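Local coordinates for protein putative drug/sodium antiporter (Escherichia coli, PDB 4Z3N) that probably exports the genotoxin colibactin or a precursor of it across the cell membrane, as a MATE-family antiporter, at residues A[105-110]-A[249-254]; A[90-95]-A[110-115]; A[414-419]-A[439-444]; A[409-414]-A[444-449]. One frame throughout, in Å; residues are numbered along the deposited sequence.

Contact 1: A[105-110]-A[249-254]; sequences LDRAQR and SWKIYR
Three positive charges crowd this contact near the N-terminal ends of helix 107-132 and helix 250-284. Arg-107 and Lys-251 reach toward each other tip to tip, and Lys-251 NZ stops 3.4 Å from Arg-107 NH1, at the edge of the guanidinium and in its plane. Both atoms are donors, so nothing bonds them. Arg-110, extended from CG to NE, passes Lys-251 at about a right angle, its NH1 4.1 Å from the same NZ. The cluster would raise the local positive potential, to which the helix ends may add, and probably makes the lysine easier to deprotonate; exposure of Lys-251 and Arg-110 to water should soften the repulsion.

The apolar part belongs to Ile-252, the buried residue. Its CG1 stands anti to the backbone N (chi1 -164°), which sends CD1 over one face of the Arg-107 guanidinium and to 4.2 Å from Arg-110 CB. A branched aliphatic side chain suits this place, since it can pack against arginine without needing polar partners.

A cluster of basic residues at the ends of membrane helices is consistent with the cytoplasmic rim (positive-inside rule), probably where the second six-helix bundle of the MATE fold begins against the first.

Contact 2: A[90-95]-A[110-115]; sequences IGMGSL and RILSVG
Met-92 is the side chain that bridges the gap between helix 75-101 and helix 107-132, whose short segments run antiparallel at 169° with axes 10.2 Å apart. Its CG lies anti to the backbone N, and a bend at chi2 (66°) swings the thioether across to the other helix. There SD lies 3.6 Å from Ile-111 CG2, while CE passes on to Leu-112, 3.7 Å from its CB. Gly-115, which has no side chain, lets the sulfur come to 4.3 Å from its CA. An unbranched, flexible methionine suits such a place because it can thread between a branched neighbour and a bare backbone.

Ile-111 uses both of its branches. CG2, anti to the backbone N, takes the sulfur; CG1, anti to the carbonyl carbon (chi1 -83°), carries CD1 the other way, to 3.8 Å from Leu-95 CB and alongside the Leu-95 carbonyl. One beta-branched residue thus fills the space between Met-92 and Leu-95, three residues, a little under one turn, apart.

The pair forms a helical hairpin. Leu-112 and Met-92 also pack on Leu-174 of helix 162-177, Leu-95 meets Phe-256 of helix 250-284, and Ser-94 OG bonds to Gln-397 O of helix 382-399.

Contact 3: A[414-419]-A[439-444]; sequences VFISVP and AMSGTF. With OLC ((2R)-2,3-dihydroxypropyl (9Z)-octadec-9-enoate), chain B.
Ser-417 OG is the best-held polar atom here: one good hydrogen bond, donated to Ala-439 O at 2.9 Å, and a weak second one to Arg-412 O. A serine has a single hydroxyl proton, so the weak bond can at most share it. The hydroxyl sits beside its own backbone N (chi1 -71°) and reaches the carbonyl from above, 39° out of the carbonyl plane, at a C=O...OG angle of 118°. The kink of helix 432-453 takes Thr-443 N off Ala-439 O, its normal helical acceptor, and leaves it a weak bond to Met-440 O; this probably frees the carbonyl for the serine.

Small residues let the backbones close up. Ser-417 CA and Ala-439 CA are 4.7 Å apart, and Ile-416 CA and Gly-442 CA 5.1 Å. Glycine suits the second spot, since a CB there would run into the Ser-417 hydroxyl. Ile-416 CB settles 4.0 Å from Gly-442 CA. Ile-416 CG2, anti to the backbone N, rests 3.6 Å from Ser-441 OG, a hydroxyl whose bond goes to Gly-438 O.

A bound monoolein covers one flank, its glycerol C24 at 3.4 Å from Ala-439 CB and its chain carbon C13 at 3.5 Å from Thr-443 OG1.

A predicted membrane helix broken between helix 402-413 and helix 417-427, packed through serine, alanine and glycine on a kinked partner, makes up the arrangement: a close small-residue helix interface in the last hairpin of the MATE fold.

Contact 4: A[409-414]-A[444-449]; sequences TLMRHV and FVAALL. With OLC ((2R)-2,3-dihydroxypropyl (9Z)-octadec-9-enoate), chain B.
Ala-446 marks the close side of this pairing, where a single methyl meets the root of Arg-412, both residues being buried. Its CB lies 4.0 Å from Arg-412 CB, and the CA atoms of Arg-412 and Ala-446 are 5.4 Å apart. Met-411 adds to it: with CG anti to the backbone N (chi1 -167°), that methylene comes to 4.1 Å from Ala-446 CA. Arg-412 meets helix 432-453 through its aliphatic root alone, for the chain bends at chi3 and its buried NH1 is satisfied by Ser-389 OG of helix 382-399.

The helix segments 409-413 and 444-449 run antiparallel at 153°, 8.2 Å between axes, as the last two predicted membrane spans of the second six-helix bundle of a MATE transporter would.

Met-411, Val-445 and Leu-449 make up the partly exposed side, where the spacing is only slightly wider. The Met-411 side chain crosses Val-445 at about a right angle, SD 4.2 Å from Val-445 CG1, and Leu-449 CD2 stays 4.4 Å from Met-411 CG. Apolar chains suit this flank, which probably faces lipid: another monoolein touches Phe-444 nearby.

A different lipid touches the helix end. Its O23 donates to His-413 O at 2.9 Å, where helix 402-413 stops and the carbonyl accepts from the ligand. Its acyl chain runs past the imidazole edge, carbon C16 near the ring plane, while His-413 ND1 points back to Thr-409 O in a weak bond.

How the contacts relate
Two separate neighbourhoods are sampled. Contacts 1 and 2 share Arg-110 and helix 107-132 and join through Tyr-253 and Ile-252 packing on Val-114; one step along that helix leads from a partly buried contact with like charges at its exposed side to a buried, apolar interlock. Contacts 3 and 4 share Val-414, Phe-444 and helix 432-453, with contact 3 nested inside the loop that contact 4 closes, and touch the same monoolein. Contact 3 is buried and held by a hydroxyl, whereas contact 4 is only partly buried and relies on apolar packing. The two neighbourhoods do not touch: contacts 2 and 4 come closest, with nearest atoms about 11 Å apart.

Contact 1: A[105-110]-A[249-254]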
# COMPACT_ATOMS: atom_id res chain seq x y z
N LEU A 105 14.47 -10.76 -22.43
CA LEU A 105 14.62 -11.41 -21.14
C LEU A 105 16.11 -11.48 -21.11
O LEU A 105 16.75 -12.50 -21.36
CB LEU A 105 13.95 -12.78 -21.11
CG LEU A 105 12.55 -12.74 -21.74
CD1 LEU A 105 11.99 -14.14 -21.95
CD2 LEU A 105 11.59 -11.87 -20.90
N ASP A 106 16.61 -10.32 -20.76
CA ASP A 106 17.91 -9.88 -21.19
C ASP A 106 18.37 -8.88 -20.15
O ASP A 106 19.25 -9.12 -19.33
CB ASP A 106 17.77 -9.32 -22.61
CG ASP A 106 19.04 -8.75 -23.16
OD1 ASP A 106 20.13 -9.10 -22.63
OD2 ASP A 106 18.95 -7.97 -24.14
N ARG A 107 17.69 -7.73 -20.20
CA ARG A 107 17.58 -6.81 -19.09
C ARG A 107 16.83 -7.48 -17.93
O ARG A 107 17.04 -7.14 -16.77
CB ARG A 107 16.88 -5.52 -19.53
CG ARG A 107 17.83 -4.47 -20.08
CD ARG A 107 17.08 -3.33 -20.75
NE ARG A 107 16.10 -2.72 -19.86
CZ ARG A 107 16.30 -1.60 -19.18
NH1 ARG A 107 17.46 -0.95 -19.28
NH2 ARG A 107 15.34 -1.12 -18.40
N ALA A 108 15.97 -8.44 -18.26
CA ALA A 108 15.14 -9.11 -17.26
C ALA A 108 15.96 -9.80 -16.16
O ALA A 108 15.68 -9.62 -14.98
CB ALA A 108 14.22 -10.12 -17.93
N GLN A 109 16.96 -10.59 -16.54
CA GLN A 109 17.79 -11.24 -15.54
C GLN A 109 18.67 -10.20 -14.84
O GLN A 109 18.97 -10.34 -13.65
CB GLN A 109 18.64 -12.35 -16.15
CG GLN A 109 18.88 -13.50 -15.17
CD GLN A 109 20.31 -14.02 -15.19
OE1 GLN A 109 21.00 -13.93 -16.22
NE2 GLN A 109 20.77 -14.55 -14.05
N ARG A 110 19.08 -9.18 -15.58
CA ARG A 110 19.74 -8.01 -14.99
C ARG A 110 18.92 -7.41 -13.85
O ARG A 110 19.43 -7.10 -12.77
CB ARG A 110 19.97 -6.92 -16.04
CG ARG A 110 21.13 -7.10 -17.00
CD ARG A 110 21.25 -5.80 -17.81
NE ARG A 110 22.15 -5.89 -18.96
CZ ARG A 110 22.12 -5.06 -20.01
NH1 ARG A 110 21.23 -4.08 -20.06
NH2 ARG A 110 22.99 -5.21 -21.01
N SER A 249 26.31 -0.40 -14.84
CA SER A 249 25.53 0.67 -15.46
C SER A 249 24.55 1.34 -14.50
O SER A 249 23.54 0.74 -14.13
CB SER A 249 24.75 0.14 -16.66
OG SER A 249 23.69 1.02 -16.98
N TRP A 250 24.83 2.59 -14.13
CA TRP A 250 23.99 3.30 -13.18
C TRP A 250 22.63 3.67 -13.79
O TRP A 250 21.70 4.02 -13.06
CB TRP A 250 24.70 4.56 -12.66
CG TRP A 250 23.87 5.44 -11.73
CD1 TRP A 250 23.32 6.67 -12.03
CD2 TRP A 250 23.51 5.18 -10.36
NE1 TRP A 250 22.65 7.17 -10.94
CE2 TRP A 250 22.74 6.28 -9.91
CE3 TRP A 250 23.75 4.12 -9.48
CZ2 TRP A 250 22.22 6.35 -8.61
CZ3 TRP A 250 23.22 4.19 -8.19
CH2 TRP A 250 22.47 5.30 -7.77
N LYS A 251 22.50 3.59 -15.11
CA LYS A 251 21.23 3.95 -15.74
C LYS A 251 20.13 3.05 -15.18
O LYS A 251 19.01 3.50 -14.90
CB LYS A 251 21.29 3.85 -17.27
CG LYS A 251 21.17 2.42 -17.83
CD LYS A 251 20.63 2.42 -19.26
CE LYS A 251 21.17 1.24 -20.09
NZ LYS A 251 20.71 -0.08 -19.58
N ILE A 252 20.45 1.77 -15.01
CA ILE A 252 19.44 0.80 -14.63
C ILE A 252 19.15 0.80 -13.12
O ILE A 252 18.04 0.47 -12.71
CB ILE A 252 19.85 -0.61 -15.08
CG1 ILE A 252 18.65 -1.54 -15.04
CG2 ILE A 252 21.03 -1.12 -14.25
CD1 ILE A 252 18.95 -2.91 -15.52
N TYR A 253 20.14 1.17 -12.31
CA TYR A 253 19.89 1.46 -10.90
C TYR A 253 19.01 2.70 -10.80
O TYR A 253 18.13 2.77 -9.95
CB TYR A 253 21.21 1.68 -10.13
CG TYR A 253 21.90 0.38 -9.83
CD1 TYR A 253 21.57 -0.35 -8.69
CD2 TYR A 253 22.84 -0.16 -10.70
CE1 TYR A 253 22.18 -1.56 -8.41
CE2 TYR A 253 23.45 -1.37 -10.43
CZ TYR A 253 23.12 -2.07 -9.28
OH TYR A 253 23.72 -3.27 -9.00
N ARG A 254 19.26 3.66 -11.68
CA ARG A 254 18.50 4.89 -11.71
C ARG A 254 17.02 4.65 -12.07
O ARG A 254 16.12 5.15 -11.40
CB ARG A 254 19.15 5.87 -12.69
CG ARG A 254 18.45 7.20 -12.87
CD ARG A 254 19.40 8.16 -13.53
NE ARG A 254 18.77 9.37 -14.04
CZ ARG A 254 19.40 10.26 -14.81
NH1 ARG A 254 20.67 10.05 -15.15
NH2 ARG A 254 18.77 11.35 -15.24

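Contact 2: A[90-95]-A[110-115]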
# COMPACT_ATOMS: atom_id res chain seq x y z
N ILE A 90 7.43 -2.31 -6.77
CA ILE A 90 6.90 -1.61 -7.93
C ILE A 90 8.06 -1.30 -8.88
O ILE A 90 7.94 -1.42 -10.10
CB ILE A 90 6.13 -0.29 -7.52
CG1 ILE A 90 4.85 -0.62 -6.75
CG2 ILE A 90 5.71 0.54 -8.73
CD1 ILE A 90 3.81 -1.39 -7.58
N GLY A 91 9.20 -0.93 -8.33
CA GLY A 91 10.41 -0.78 -9.12
C GLY A 91 10.68 -2.08 -9.86
O GLY A 91 10.96 -2.10 -11.07
N MET A 92 10.60 -3.19 -9.14
CA MET A 92 10.76 -4.48 -9.78
C MET A 92 9.64 -4.71 -10.81
O MET A 92 9.93 -4.95 -11.98
CB MET A 92 10.77 -5.59 -8.73
CG MET A 92 11.26 -6.95 -9.25
SD MET A 92 13.01 -7.00 -9.74
CE MET A 92 13.22 -8.75 -10.02
N GLY A 93 8.39 -4.62 -10.38
CA GLY A 93 7.25 -4.82 -11.26
C GLY A 93 7.28 -3.91 -12.48
O GLY A 93 6.92 -4.30 -13.59
N SER A 94 7.71 -2.68 -12.29
CA SER A 94 7.64 -1.70 -13.36
C SER A 94 8.68 -2.04 -14.44
O SER A 94 8.39 -2.06 -15.64
CB SER A 94 7.85 -0.30 -12.79
OG SER A 94 7.81 0.69 -13.80
N LEU A 95 9.88 -2.36 -13.98
CA LEU A 95 11.02 -2.56 -14.85
C LEU A 95 10.98 -3.91 -15.59
O LEU A 95 11.32 -4.01 -16.77
CB LEU A 95 12.29 -2.45 -14.02
CG LEU A 95 13.39 -1.59 -14.59
CD1 LEU A 95 12.74 -0.47 -15.32
CD2 LEU A 95 14.27 -1.07 -13.47
N ARG A 110 19.08 -9.18 -15.58
CA ARG A 110 19.74 -8.01 -14.99
C ARG A 110 18.92 -7.41 -13.85
O ARG A 110 19.43 -7.10 -12.77
CB ARG A 110 19.97 -6.92 -16.04
CG ARG A 110 21.13 -7.10 -17.00
CD ARG A 110 21.25 -5.80 -17.81
NE ARG A 110 22.15 -5.89 -18.96
CZ ARG A 110 22.12 -5.06 -20.01
NH1 ARG A 110 21.23 -4.08 -20.06
NH2 ARG A 110 22.99 -5.21 -21.01
N ILE A 111 17.62 -7.24 -14.13
CA ILE A 111 16.73 -6.48 -13.27
C ILE A 111 16.58 -7.18 -11.93
O ILE A 111 16.59 -6.52 -10.90
CB ILE A 111 15.35 -6.28 -13.96
CG1 ILE A 111 15.42 -5.09 -14.92
CG2 ILE A 111 14.25 -6.02 -12.95
CD1 ILE A 111 14.31 -5.05 -15.96
N LEU A 112 16.47 -8.50 -11.95
CA LEU A 112 16.34 -9.27 -10.72
C LEU A 112 17.61 -9.03 -9.90
O LEU A 112 17.56 -8.73 -8.70
CB LEU A 112 16.14 -10.76 -11.02
CG LEU A 112 16.41 -11.76 -9.90
CD1 LEU A 112 15.63 -11.41 -8.66
CD2 LEU A 112 16.04 -13.16 -10.35
N SER A 113 18.75 -9.13 -10.58
CA SER A 113 20.03 -8.88 -9.96
C SER A 113 20.05 -7.53 -9.26
O SER A 113 20.24 -7.46 -8.04
CB SER A 113 21.14 -8.96 -11.00
OG SER A 113 21.24 -10.29 -11.46
N VAL A 114 19.87 -6.46 -10.04
CA VAL A 114 19.80 -5.10 -9.53
C VAL A 114 18.68 -4.95 -8.49
O VAL A 114 18.81 -4.19 -7.54
CB VAL A 114 19.59 -4.09 -10.67
CG1 VAL A 114 18.94 -2.81 -10.16
CG2 VAL A 114 20.90 -3.79 -11.34
N GLY A 115 17.60 -5.71 -8.66
CA GLY A 115 16.54 -5.74 -7.67
C GLY A 115 17.01 -6.27 -6.32
O GLY A 115 16.74 -5.69 -5.28

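Contact 3: A[414-419]-A[439-444]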
# COMPACT_ATOMS: atom_id res chain seq x y z
N VAL A 414 -2.17 17.13 -0.40
CA VAL A 414 -1.56 18.35 0.16
C VAL A 414 -1.95 19.69 -0.48
O VAL A 414 -2.51 20.55 0.19
CB VAL A 414 -0.02 18.26 0.12
CG1 VAL A 414 0.59 19.57 0.59
CG2 VAL A 414 0.45 17.14 0.99
N PHE A 415 -1.63 19.89 -1.76
CA PHE A 415 -1.76 21.19 -2.43
C PHE A 415 -3.14 21.89 -2.38
O PHE A 415 -3.23 23.12 -2.50
CB PHE A 415 -1.35 21.04 -3.89
CG PHE A 415 0.14 20.93 -4.09
CD1 PHE A 415 1.01 21.66 -3.30
CD2 PHE A 415 0.66 20.09 -5.07
CE1 PHE A 415 2.37 21.55 -3.48
CE2 PHE A 415 2.02 19.99 -5.25
CZ PHE A 415 2.88 20.71 -4.45
N ILE A 416 -4.21 21.12 -2.23
CA ILE A 416 -5.57 21.66 -2.27
C ILE A 416 -6.19 21.57 -0.89
O ILE A 416 -6.73 22.55 -0.37
CB ILE A 416 -6.48 20.94 -3.31
CG1 ILE A 416 -5.89 21.03 -4.71
CG2 ILE A 416 -7.86 21.60 -3.34
CD1 ILE A 416 -6.01 22.40 -5.33
N SER A 417 -6.17 20.36 -0.35
CA SER A 417 -6.72 20.03 0.97
C SER A 417 -6.33 20.99 2.09
O SER A 417 -7.21 21.47 2.81
CB SER A 417 -6.29 18.62 1.36
OG SER A 417 -6.96 17.65 0.57
N VAL A 418 -5.04 21.26 2.25
CA VAL A 418 -4.58 22.10 3.36
C VAL A 418 -5.17 23.52 3.31
O VAL A 418 -5.80 23.95 4.27
CB VAL A 418 -3.04 22.18 3.39
CG1 VAL A 418 -2.58 23.32 4.27
CG2 VAL A 418 -2.46 20.88 3.90
N PRO A 419 -4.97 24.25 2.20
CA PRO A 419 -5.52 25.62 2.13
C PRO A 419 -7.05 25.68 2.20
O PRO A 419 -7.60 26.62 2.75
CB PRO A 419 -5.02 26.14 0.77
CG PRO A 419 -4.64 24.91 -0.01
CD PRO A 419 -4.17 23.91 1.02
N ALA A 439 -10.93 18.34 3.15
CA ALA A 439 -9.98 17.25 2.99
C ALA A 439 -10.25 16.44 1.73
O ALA A 439 -9.31 15.95 1.10
CB ALA A 439 -10.01 16.36 4.23
N MET A 440 -11.52 16.30 1.36
CA MET A 440 -11.86 15.51 0.17
C MET A 440 -11.79 16.33 -1.15
O MET A 440 -11.84 15.77 -2.24
CB MET A 440 -13.24 14.87 0.34
CG MET A 440 -14.43 15.81 0.21
SD MET A 440 -16.00 14.92 0.34
CE MET A 440 -17.14 16.28 0.12
N SER A 441 -11.64 17.64 -1.04
CA SER A 441 -11.55 18.49 -2.22
C SER A 441 -10.30 18.23 -3.08
O SER A 441 -10.31 18.48 -4.26
CB SER A 441 -11.61 19.98 -1.81
OG SER A 441 -10.42 20.38 -1.15
N GLY A 442 -9.23 17.73 -2.48
CA GLY A 442 -8.06 17.31 -3.22
C GLY A 442 -8.31 16.11 -4.13
O GLY A 442 -7.72 16.00 -5.20
N THR A 443 -9.20 15.22 -3.69
CA THR A 443 -9.57 14.03 -4.47
C THR A 443 -10.30 14.42 -5.74
O THR A 443 -10.24 13.73 -6.76
CB THR A 443 -10.45 13.05 -3.63
OG1 THR A 443 -9.62 12.32 -2.72
CG2 THR A 443 -11.20 12.04 -4.52
N PHE A 444 -11.03 15.53 -5.69
CA PHE A 444 -11.79 15.89 -6.87
C PHE A 444 -10.90 16.59 -7.89
O PHE A 444 -10.88 16.19 -9.05
CB PHE A 444 -13.03 16.69 -6.46
CG PHE A 444 -14.04 15.84 -5.74
CD1 PHE A 444 -14.76 14.86 -6.43
CD2 PHE A 444 -14.24 15.97 -4.37
CE1 PHE A 444 -15.67 14.04 -5.76
CE2 PHE A 444 -15.15 15.15 -3.70
CZ PHE A 444 -15.86 14.19 -4.40
C18 OLC B . -4.54 6.26 -0.61
C10 OLC B . -12.00 10.49 1.31
C9 OLC B . -11.76 9.58 2.28
C17 OLC B . -5.90 6.74 -0.17
C11 OLC B . -10.88 11.35 0.75
C8 OLC B . -12.80 9.36 3.37
C24 OLC B . -6.65 16.08 4.04
C16 OLC B . -6.00 8.23 -0.39
C12 OLC B . -9.54 11.04 1.40
C7 OLC B . -12.40 8.25 4.32
C15 OLC B . -7.40 8.73 -0.05
C13 OLC B . -8.45 11.01 0.33
C6 OLC B . -11.34 8.72 5.30
C14 OLC B . -7.30 10.07 0.67
C5 OLC B . -11.72 10.06 5.89
C4 OLC B . -10.47 10.75 6.43
C3 OLC B . -9.36 10.72 5.39
C2 OLC B . -8.28 11.74 5.70
C21 OLC B . -6.98 13.89 2.90
C1 OLC B . -7.60 12.19 4.41
C22 OLC B . -6.22 15.21 2.88
O19 OLC B . -7.51 11.44 3.45
O25 OLC B . -5.51 16.69 4.62
O23 OLC B . -4.83 14.96 2.98
O20 OLC B . -7.21 13.52 4.24

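Contact 4: A[409-414]-A[444-449]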
# COMPACT_ATOMS: atom_id res chain seq x y z
N THR A 409 -0.30 12.51 -6.37
CA THR A 409 -0.43 12.23 -4.95
C THR A 409 -0.36 13.53 -4.13
O THR A 409 -1.04 13.68 -3.11
CB THR A 409 0.65 11.26 -4.50
OG1 THR A 409 0.56 10.08 -5.30
CG2 THR A 409 0.46 10.88 -3.04
N LEU A 410 0.45 14.48 -4.58
CA LEU A 410 0.57 15.77 -3.91
C LEU A 410 -0.68 16.58 -4.09
O LEU A 410 -1.13 17.28 -3.18
CB LEU A 410 1.76 16.55 -4.46
CG LEU A 410 3.13 16.06 -3.99
CD1 LEU A 410 4.21 16.85 -4.70
CD2 LEU A 410 3.22 16.21 -2.49
N MET A 411 -1.24 16.48 -5.28
CA MET A 411 -2.46 17.17 -5.64
C MET A 411 -3.62 16.62 -4.82
O MET A 411 -4.55 17.35 -4.51
CB MET A 411 -2.73 17.03 -7.13
CG MET A 411 -3.82 17.96 -7.66
SD MET A 411 -3.26 19.67 -7.77
CE MET A 411 -1.51 19.43 -7.48
N ARG A 412 -3.57 15.33 -4.49
CA ARG A 412 -4.65 14.72 -3.71
C ARG A 412 -4.55 14.98 -2.21
O ARG A 412 -5.54 15.31 -1.58
CB ARG A 412 -4.75 13.21 -3.98
CG ARG A 412 -6.09 12.62 -3.54
CD ARG A 412 -6.28 11.13 -3.84
NE ARG A 412 -5.22 10.28 -3.31
CZ ARG A 412 -4.32 9.63 -4.07
NH1 ARG A 412 -4.38 9.74 -5.39
NH2 ARG A 412 -3.38 8.87 -3.50
N HIS A 413 -3.37 14.78 -1.62
CA HIS A 413 -3.22 14.90 -0.16
C HIS A 413 -2.70 16.22 0.42
O HIS A 413 -2.78 16.42 1.62
CB HIS A 413 -2.33 13.77 0.35
CG HIS A 413 -2.95 12.41 0.21
ND1 HIS A 413 -2.70 11.59 -0.86
CD2 HIS A 413 -3.84 11.76 0.99
CE1 HIS A 413 -3.39 10.47 -0.73
NE2 HIS A 413 -4.09 10.55 0.39
N VAL A 414 -2.17 17.13 -0.40
CA VAL A 414 -1.56 18.35 0.16
C VAL A 414 -1.95 19.69 -0.48
O VAL A 414 -2.51 20.55 0.19
CB VAL A 414 -0.02 18.26 0.12
CG1 VAL A 414 0.59 19.57 0.59
CG2 VAL A 414 0.45 17.14 0.99
N PHE A 444 -11.03 15.53 -5.69
CA PHE A 444 -11.79 15.89 -6.87
C PHE A 444 -10.90 16.59 -7.89
O PHE A 444 -10.88 16.19 -9.05
CB PHE A 444 -13.03 16.69 -6.46
CG PHE A 444 -14.04 15.84 -5.74
CD1 PHE A 444 -14.76 14.86 -6.43
CD2 PHE A 444 -14.24 15.97 -4.37
CE1 PHE A 444 -15.67 14.04 -5.76
CE2 PHE A 444 -15.15 15.15 -3.70
CZ PHE A 444 -15.86 14.19 -4.40
N VAL A 445 -10.12 17.57 -7.45
CA VAL A 445 -9.15 18.24 -8.31
C VAL A 445 -8.20 17.23 -9.00
O VAL A 445 -8.01 17.25 -10.21
CB VAL A 445 -8.35 19.28 -7.48
CG1 VAL A 445 -7.39 20.08 -8.36
CG2 VAL A 445 -9.29 20.22 -6.80
N ALA A 446 -7.63 16.34 -8.19
CA ALA A 446 -6.75 15.29 -8.68
C ALA A 446 -7.43 14.33 -9.67
O ALA A 446 -6.78 13.77 -10.56
CB ALA A 446 -6.18 14.51 -7.49
N ALA A 447 -8.74 14.14 -9.53
CA ALA A 447 -9.48 13.29 -10.46
C ALA A 447 -9.63 14.04 -11.78
O ALA A 447 -9.52 13.47 -12.85
CB ALA A 447 -10.83 12.91 -9.90
N LEU A 448 -9.86 15.33 -11.66
CA LEU A 448 -9.85 16.21 -12.81
C LEU A 448 -8.50 16.18 -13.54
O LEU A 448 -8.47 16.16 -14.78
CB LEU A 448 -10.19 17.64 -12.38
CG LEU A 448 -11.58 18.13 -12.77
CD1 LEU A 448 -11.80 19.58 -12.29
CD2 LEU A 448 -11.78 18.00 -14.27
N LEU A 449 -7.41 16.22 -12.78
CA LEU A 449 -6.08 16.21 -13.39
C LEU A 449 -5.85 14.91 -14.13
O LEU A 449 -5.53 14.94 -15.31
CB LEU A 449 -4.98 16.42 -12.34
CG LEU A 449 -3.54 16.62 -12.87
CD1 LEU A 449 -3.46 17.67 -13.98
CD2 LEU A 449 -2.60 17.01 -11.73
C18 OLC B . -4.54 6.26 -0.61
C10 OLC B . -12.00 10.49 1.31
C9 OLC B . -11.76 9.58 2.28
C17 OLC B . -5.90 6.74 -0.17
C11 OLC B . -10.88 11.35 0.75
C8 OLC B . -12.80 9.36 3.37
C24 OLC B . -6.65 16.08 4.04
C16 OLC B . -6.00 8.23 -0.39
C12 OLC B . -9.54 11.04 1.40
C7 OLC B . -12.40 8.25 4.32
C15 OLC B . -7.40 8.73 -0.05
C13 OLC B . -8.45 11.01 0.33
C6 OLC B . -11.34 8.72 5.30
C14 OLC B . -7.30 10.07 0.67
C5 OLC B . -11.72 10.06 5.89
C4 OLC B . -10.47 10.75 6.43
C3 OLC B . -9.36 10.72 5.39
C2 OLC B . -8.28 11.74 5.70
C21 OLC B . -6.98 13.89 2.90
C1 OLC B . -7.60 12.19 4.41
C22 OLC B . -6.22 15.21 2.88
O19 OLC B . -7.51 11.44 3.45
O25 OLC B . -5.51 16.69 4.62
O23 OLC B . -4.83 14.96 2.98
O20 OLC B . -7.21 13.52 4.24